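Local coordinates for protein putative modification methylase (Thermus thermophilus, PDB 2ZIG) that probably transfers a methyl group from S-adenosyl-L-methionine to the N4 amino group of cytosine in DNA, at residues 82-87 / 126-131; 205-210 / 225-230; 97-102 / 114-119. All blocks are in the same frame, centred on the assembly; numbering follows the deposited sequence.

Interaction 1 of 3, residues 82-87 / 126-131; sequences EVFRLL and LGFDNL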
# COMPACT_ATOMS: atom_id res chain seq x y z
N GLU B 82 -9.46 19.57 -6.46
CA GLU B 82 -9.77 20.08 -7.78
C GLU B 82 -9.89 18.93 -8.77
O GLU B 82 -10.77 18.93 -9.63
CB GLU B 82 -8.68 21.05 -8.27
CG GLU B 82 -8.72 22.42 -7.60
CD GLU B 82 -10.10 23.04 -7.65
OE1 GLU B 82 -10.69 23.11 -8.74
OE2 GLU B 82 -10.59 23.47 -6.59
N VAL B 83 -9.00 17.94 -8.65
CA VAL B 83 -9.04 16.79 -9.54
C VAL B 83 -10.41 16.12 -9.43
O VAL B 83 -11.01 15.76 -10.44
CB VAL B 83 -7.95 15.74 -9.18
CG1 VAL B 83 -8.25 14.40 -9.90
CG2 VAL B 83 -6.58 16.27 -9.58
N PHE B 84 -10.90 15.96 -8.21
CA PHE B 84 -12.19 15.32 -8.00
C PHE B 84 -13.30 16.09 -8.71
O PHE B 84 -14.26 15.51 -9.21
CB PHE B 84 -12.48 15.21 -6.51
CG PHE B 84 -13.79 14.52 -6.21
CD1 PHE B 84 -14.98 15.24 -6.14
CD2 PHE B 84 -13.83 13.15 -6.00
CE1 PHE B 84 -16.19 14.60 -5.87
CE2 PHE B 84 -15.04 12.50 -5.73
CZ PHE B 84 -16.22 13.23 -5.67
N ARG B 85 -13.15 17.41 -8.76
CA ARG B 85 -14.14 18.27 -9.38
C ARG B 85 -14.01 18.24 -10.90
O ARG B 85 -15.02 18.25 -11.62
CB ARG B 85 -13.98 19.69 -8.85
CG ARG B 85 -15.22 20.53 -8.93
CD ARG B 85 -15.07 21.58 -9.99
NE ARG B 85 -13.84 22.34 -9.83
CZ ARG B 85 -13.41 23.24 -10.70
NH1 ARG B 85 -14.12 23.49 -11.79
NH2 ARG B 85 -12.26 23.87 -10.51
N LEU B 86 -12.78 18.20 -11.39
CA LEU B 86 -12.51 18.18 -12.82
C LEU B 86 -12.88 16.83 -13.45
O LEU B 86 -13.38 16.76 -14.57
CB LEU B 86 -11.03 18.46 -13.08
CG LEU B 86 -10.52 19.90 -13.17
CD1 LEU B 86 -11.25 20.80 -12.20
CD2 LEU B 86 -9.03 19.91 -12.89
N LEU B 87 -12.65 15.76 -12.70
CA LEU B 87 -12.93 14.41 -13.18
C LEU B 87 -14.41 14.22 -13.53
O LEU B 87 -15.30 14.75 -12.84
CB LEU B 87 -12.53 13.42 -12.09
CG LEU B 87 -11.63 12.21 -12.40
CD1 LEU B 87 -10.40 12.63 -13.20
CD2 LEU B 87 -11.22 11.57 -11.07
N LEU B 126 -11.95 12.90 0.73
CA LEU B 126 -12.33 13.81 -0.35
C LEU B 126 -13.48 13.28 -1.20
O LEU B 126 -13.97 13.99 -2.08
CB LEU B 126 -11.12 14.12 -1.23
CG LEU B 126 -9.90 14.67 -0.50
CD1 LEU B 126 -8.88 15.15 -1.52
CD2 LEU B 126 -10.31 15.83 0.42
N GLY B 127 -13.91 12.05 -0.95
CA GLY B 127 -15.02 11.49 -1.71
C GLY B 127 -14.69 10.41 -2.73
O GLY B 127 -15.58 9.81 -3.32
N PHE B 128 -13.40 10.16 -2.95
CA PHE B 128 -12.96 9.15 -3.90
C PHE B 128 -13.30 7.72 -3.48
O PHE B 128 -13.33 7.41 -2.29
CB PHE B 128 -11.44 9.24 -4.09
CG PHE B 128 -11.01 10.35 -4.99
CD1 PHE B 128 -11.18 10.24 -6.37
CD2 PHE B 128 -10.43 11.50 -4.48
CE1 PHE B 128 -10.78 11.26 -7.22
CE2 PHE B 128 -10.03 12.53 -5.32
CZ PHE B 128 -10.21 12.41 -6.70
N ASP B 129 -13.56 6.86 -4.46
CA ASP B 129 -13.82 5.44 -4.17
C ASP B 129 -12.46 4.78 -4.32
O ASP B 129 -11.85 4.85 -5.38
CB ASP B 129 -14.75 4.79 -5.20
CG ASP B 129 -16.20 4.96 -4.87
OD1 ASP B 129 -16.55 4.94 -3.68
OD2 ASP B 129 -17.00 5.09 -5.82
N ASN B 130 -11.98 4.14 -3.27
CA ASN B 130 -10.69 3.49 -3.39
C ASN B 130 -10.76 2.18 -4.17
O ASN B 130 -11.62 1.35 -3.92
CB ASN B 130 -10.09 3.24 -2.01
CG ASN B 130 -8.79 2.48 -2.09
OD1 ASN B 130 -8.76 1.27 -1.86
ND2 ASN B 130 -7.71 3.18 -2.43
N LEU B 131 -9.86 2.02 -5.13
CA LEU B 131 -9.77 0.81 -5.92
C LEU B 131 -8.42 0.17 -5.54
O LEU B 131 -7.58 0.80 -4.89
CB LEU B 131 -9.80 1.15 -7.41
CG LEU B 131 -11.15 1.12 -8.16
CD1 LEU B 131 -12.29 1.54 -7.27
CD2 LEU B 131 -11.04 2.02 -9.39

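Interaction 2 of 3, residues 205-210 / 225-230; sequences WDDIPG and AERLVR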
# COMPACT_ATOMS: atom_id res chain seq x y z
N TRP B 205 3.21 -5.24 -11.66
CA TRP B 205 3.92 -5.00 -12.91
C TRP B 205 5.41 -5.16 -12.62
O TRP B 205 5.99 -4.34 -11.89
CB TRP B 205 3.65 -3.59 -13.44
CG TRP B 205 2.25 -3.38 -13.98
CD1 TRP B 205 1.29 -4.33 -14.14
CD2 TRP B 205 1.69 -2.16 -14.47
NE1 TRP B 205 0.16 -3.78 -14.69
CE2 TRP B 205 0.38 -2.45 -14.91
CE3 TRP B 205 2.16 -0.84 -14.58
CZ2 TRP B 205 -0.47 -1.46 -15.45
CZ3 TRP B 205 1.32 0.14 -15.11
CH2 TRP B 205 0.02 -0.18 -15.54
N ASP B 206 6.02 -6.20 -13.17
CA ASP B 206 7.44 -6.43 -12.92
C ASP B 206 8.27 -6.39 -14.20
O ASP B 206 9.45 -6.74 -14.20
CB ASP B 206 7.64 -7.78 -12.23
CG ASP B 206 7.26 -8.96 -13.11
OD1 ASP B 206 6.66 -8.74 -14.18
OD2 ASP B 206 7.56 -10.11 -12.72
N ASP B 207 7.65 -5.93 -15.28
CA ASP B 207 8.32 -5.86 -16.57
C ASP B 207 8.70 -4.45 -17.00
O ASP B 207 8.98 -4.21 -18.17
CB ASP B 207 7.44 -6.50 -17.65
CG ASP B 207 6.08 -5.84 -17.76
OD1 ASP B 207 5.67 -5.12 -16.82
OD2 ASP B 207 5.40 -6.05 -18.79
N ILE B 208 8.69 -3.50 -16.06
CA ILE B 208 9.05 -2.13 -16.37
C ILE B 208 10.00 -1.60 -15.29
O ILE B 208 9.56 -1.06 -14.27
CB ILE B 208 7.82 -1.20 -16.43
CG1 ILE B 208 6.82 -1.72 -17.45
CG2 ILE B 208 8.26 0.20 -16.79
CD1 ILE B 208 5.54 -0.90 -17.49
N PRO B 209 11.31 -1.75 -15.50
CA PRO B 209 12.31 -1.29 -14.53
C PRO B 209 12.41 0.22 -14.38
O PRO B 209 12.11 0.97 -15.31
CB PRO B 209 13.61 -1.90 -15.06
CG PRO B 209 13.38 -1.93 -16.54
CD PRO B 209 11.96 -2.44 -16.64
N GLY B 210 12.82 0.65 -13.19
CA GLY B 210 12.98 2.07 -12.93
C GLY B 210 14.07 2.62 -13.82
O GLY B 210 15.04 1.92 -14.12
N ALA B 225 3.39 5.09 -18.13
CA ALA B 225 2.31 6.05 -18.35
C ALA B 225 1.44 5.62 -19.52
O ALA B 225 0.21 5.72 -19.47
CB ALA B 225 2.89 7.45 -18.60
N GLU B 226 2.06 5.13 -20.60
CA GLU B 226 1.29 4.72 -21.76
C GLU B 226 0.34 3.58 -21.41
O GLU B 226 -0.78 3.53 -21.89
CB GLU B 226 2.21 4.29 -22.90
CG GLU B 226 3.03 5.43 -23.46
CD GLU B 226 4.00 4.97 -24.52
OE1 GLU B 226 4.71 3.97 -24.28
OE2 GLU B 226 4.06 5.61 -25.59
N ARG B 227 0.80 2.67 -20.57
CA ARG B 227 -0.01 1.54 -20.15
C ARG B 227 -1.25 2.04 -19.39
O ARG B 227 -2.37 1.57 -19.62
CB ARG B 227 0.84 0.61 -19.28
CG ARG B 227 0.25 -0.75 -19.00
CD ARG B 227 1.28 -1.68 -18.32
NE ARG B 227 2.33 -2.16 -19.23
CZ ARG B 227 3.23 -3.09 -18.92
NH1 ARG B 227 3.23 -3.65 -17.71
NH2 ARG B 227 4.10 -3.49 -19.84
N LEU B 228 -1.07 3.01 -18.50
CA LEU B 228 -2.18 3.54 -17.72
C LEU B 228 -3.19 4.27 -18.62
O LEU B 228 -4.40 4.07 -18.49
CB LEU B 228 -1.65 4.48 -16.62
CG LEU B 228 -0.84 3.73 -15.55
CD1 LEU B 228 -0.10 4.71 -14.63
CD2 LEU B 228 -1.79 2.82 -14.74
N VAL B 229 -2.69 5.09 -19.54
CA VAL B 229 -3.56 5.80 -20.45
C VAL B 229 -4.43 4.80 -21.23
O VAL B 229 -5.65 4.95 -21.30
CB VAL B 229 -2.76 6.66 -21.46
CG1 VAL B 229 -3.69 7.22 -22.54
CG2 VAL B 229 -2.07 7.80 -20.74
N ARG B 230 -3.80 3.77 -21.79
CA ARG B 230 -4.53 2.77 -22.56
C ARG B 230 -5.55 2.00 -21.74
O ARG B 230 -6.57 1.56 -22.27
CB ARG B 230 -3.55 1.78 -23.21
CG ARG B 230 -2.55 2.44 -24.15
CD ARG B 230 -1.67 1.40 -24.80
NE ARG B 230 -2.47 0.45 -25.56
CZ ARG B 230 -2.01 -0.71 -26.02
NH1 ARG B 230 -0.75 -1.06 -25.79
NH2 ARG B 230 -2.82 -1.51 -26.70

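Interaction 3 of 3, residues 97-102 / 114-119; sequences VGDVAV and PLHADI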
# COMPACT_ATOMS: atom_id res chain seq x y z
N VAL B 97 3.20 6.57 -6.59
CA VAL B 97 3.90 7.00 -5.39
C VAL B 97 4.84 5.96 -4.80
O VAL B 97 4.44 4.81 -4.62
CB VAL B 97 2.93 7.32 -4.22
CG1 VAL B 97 3.52 8.39 -3.35
CG2 VAL B 97 1.57 7.68 -4.74
N GLY B 98 6.05 6.37 -4.47
CA GLY B 98 7.00 5.48 -3.84
C GLY B 98 7.11 6.00 -2.41
O GLY B 98 7.14 7.21 -2.20
N ASP B 99 7.14 5.12 -1.41
CA ASP B 99 7.24 5.60 -0.05
C ASP B 99 8.62 6.17 0.24
O ASP B 99 9.65 5.60 -0.14
CB ASP B 99 6.83 4.51 0.95
CG ASP B 99 5.32 4.27 0.94
OD1 ASP B 99 4.64 5.05 0.26
OD2 ASP B 99 4.82 3.34 1.60
N VAL B 100 8.64 7.32 0.91
CA VAL B 100 9.87 8.03 1.22
C VAL B 100 10.63 7.56 2.45
O VAL B 100 10.24 7.82 3.58
CB VAL B 100 9.59 9.52 1.37
CG1 VAL B 100 10.88 10.28 1.66
CG2 VAL B 100 8.91 10.04 0.10
N ALA B 101 11.74 6.88 2.21
CA ALA B 101 12.57 6.37 3.29
C ALA B 101 13.73 7.32 3.53
O ALA B 101 14.87 7.02 3.18
CB ALA B 101 13.10 4.97 2.94
N VAL B 102 13.44 8.48 4.12
CA VAL B 102 14.48 9.47 4.41
C VAL B 102 14.58 9.75 5.90
O VAL B 102 15.67 9.70 6.48
CB VAL B 102 14.22 10.80 3.66
CG1 VAL B 102 12.87 11.37 4.08
CG2 VAL B 102 15.34 11.79 3.96
N PRO B 114 5.03 6.46 5.14
CA PRO B 114 4.05 5.72 4.32
C PRO B 114 3.23 6.63 3.41
O PRO B 114 2.00 6.66 3.49
CB PRO B 114 3.19 5.02 5.37
CG PRO B 114 3.13 6.05 6.46
CD PRO B 114 4.57 6.54 6.54
N LEU B 115 3.92 7.37 2.55
CA LEU B 115 3.28 8.32 1.64
C LEU B 115 2.05 7.78 0.90
O LEU B 115 1.01 8.44 0.87
CB LEU B 115 4.29 8.79 0.60
CG LEU B 115 4.42 10.29 0.33
CD1 LEU B 115 5.03 10.48 -1.06
CD2 LEU B 115 3.07 10.99 0.42
N HIS B 116 2.17 6.60 0.30
CA HIS B 116 1.07 6.04 -0.46
C HIS B 116 -0.16 5.80 0.42
O HIS B 116 -1.30 5.99 -0.01
CB HIS B 116 1.48 4.72 -1.13
CG HIS B 116 1.31 3.51 -0.25
ND1 HIS B 116 2.22 3.17 0.73
CD2 HIS B 116 0.31 2.60 -0.17
CE1 HIS B 116 1.79 2.10 1.37
NE2 HIS B 116 0.63 1.73 0.84
N ALA B 117 0.07 5.39 1.66
CA ALA B 117 -1.02 5.11 2.58
C ALA B 117 -1.70 6.40 3.03
O ALA B 117 -2.93 6.45 3.15
CB ALA B 117 -0.51 4.33 3.79
N ASP B 118 -0.91 7.43 3.29
CA ASP B 118 -1.46 8.72 3.71
C ASP B 118 -2.30 9.28 2.58
O ASP B 118 -3.35 9.88 2.81
CB ASP B 118 -0.34 9.69 4.08
CG ASP B 118 0.14 9.51 5.52
OD1 ASP B 118 -0.70 9.63 6.43
OD2 ASP B 118 1.34 9.23 5.73
N ILE B 119 -1.83 9.08 1.35
CA ILE B 119 -2.54 9.57 0.17
C ILE B 119 -3.87 8.84 0.02
O ILE B 119 -4.91 9.47 -0.14
CB ILE B 119 -1.70 9.38 -1.12
CG1 ILE B 119 -0.39 10.17 -1.02
CG2 ILE B 119 -2.50 9.83 -2.34
CD1 ILE B 119 -0.56 11.64 -0.91

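Interaction 1 of 3, residues 82-87 / 126-131
Phe-84, in the last turn of helix 66-86, and Phe-128, just ahead of strand 129-137, bring the two backbones to 7.4 Å between their CA atoms. Their rings form a T-shaped (edge-to-face) pair, with centroids 5.1 Å apart and planes at 89°. Phe-84 has CG anti to the backbone N (chi1 -178°), and its CD2 stands over the centre of the Phe-128 face. Its CB meets the rim of the same ring, 3.6 Å from Phe-128 CZ. Further round that rim, Leu-87 CD2 lies near the ring plane, 3.9 Å from Phe-128 CE1. In this Rossmann-like methyltransferase fold the contact joins the C-terminal end of one helix to the turn linking another helix to its strand. The carbonyl O of Leu-126 sits over the centre of one Phe-84 face. Next to it, Gly-127 ends helix 115-125 in a Schellman motif with positive phi; a CB there would press on Phe-84 CZ. Lys-175 lies in cation-pi contact with Phe-84 and binds the carbonyl oxygens of Phe-84 and Leu-87 through NZ. Asp-129 forms a salt bridge with Arg-109 of the second subunit.

Interaction 2 of 3, residues 205-210 / 225-230
Arg-227 has CG anti to the backbone N (chi1 -167°), 3.5 Å from Trp-205 CH2, and a bend at chi3 (-74°) turns NE aside from the line of the methylenes. Arg-227 makes a CH-pi contact through CD and a bidentate, end-on salt bridge through its guanidinium. Together they tie the loop after strand 204-205 to helix 222-232 of the Rossmann-like methyltransferase fold. Arg-227 CD lies 3.4 Å from the centroid of the six-membered ring of Trp-205, over the face. Further out, Arg-227 CZ stands 4.9 Å from the centroid of the five-membered ring in a cation-pi contact. The guanidinium is tipped steeply there, 78° from the ring plane, and turns its edge rather than its flat side to the indole. NH1 of Arg-227 reaches OD1 of Asp-207 at 3.0 Å, on the syn lone pair. Arg-227 NH2 meets Asp-207 OD2 at 3.1 Å, from above the carboxylate plane. An alanine in place of Arg-227 would probably leave Asp-207 without this charged mate and open a gap over the Trp-205 ring. Ile-208 reaches in tip to tip and lays CD1 over the centre of one guanidinium face, 3.5 Å from Arg-227 CZ. This apolar cover on a largely buried cation would probably favour its pairing with the carboxylate. The indole is fixed from another direction, since Trp-205 NE1 donates to the carbonyl O of Phe-200, in helix 194-200. Next to the arginine in the helix, Leu-228 CD2 touches Trp-205 CH2 at 3.6 Å.

Interaction 3 of 3, residues 97-102 / 114-119
Asp-99 and His-116 form the polar, tightly held half of this contact. OD1 of Asp-99 accepts the backbone N-H of His-116 at 2.9 Å in a nearly straight bond (172°), reached on the syn side somewhat out of the carboxylate plane. OD2 of Asp-99 takes the ring N-H of His-116 at 2.7 Å to ND1, through its syn lone pair and close to the ring plane. A weak third bond runs from His-116 ND1 to OD1. The carboxylate and imidazole planes are only 24° apart, leaving the two groups nearly coplanar. His-116 places CG between its backbone N and carbonyl carbon (chi1 86°), which lets ring and main chain face the same carboxylate. Lying at the N-terminal end of helix 115-125, the carboxylate of Asp-99 is likely to be stabilised there and would probably polarise the imidazole.

Beside this lies a tight apolar touch. Val-97 CG1 and Leu-115 CD1 are 3.4 Å apart, closer than usual for two carbons, and the side chains cross at about a right angle. Packing slackens along the loop: Val-100 CG2 is 4.1 Å from Leu-115 CD1, and Ala-101 and Val-102 beyond it are exposed.

Val-97 and Val-100 also touch Pro-48 and Tyr-50 of the Ser-Pro-Pro-Tyr sequence characteristic of N4-methyltransferases. Through its other ring nitrogen, NE2, His-116 shares a hydrogen bond with NE2 of His-116 of the second subunit. Within the chain, Tyr-169 of strand 167-174 stacks on the His-116 ring, while Leu-115 and Ile-119 pack on Leu-73 of helix 66-86.

Overall arrangement
From the N terminus, helix 66-86 supplies the first half of interaction 1, and the chain then runs up strand 91-97 into the loop of interaction 3. That contact closes a short loop onto the start of helix 115-125. Interaction 1 closes the larger one around it where this helix gives way to strand 129-137, so the smaller loop lies wholly within the larger. The two do not touch, but both reach the second subunit. Interaction 2 follows in series, joining the loop beyond edge strand 204-205 to helix 222-232. Its centre is about 23 Å from that of interaction 1, on the opposite side of the chain's centre.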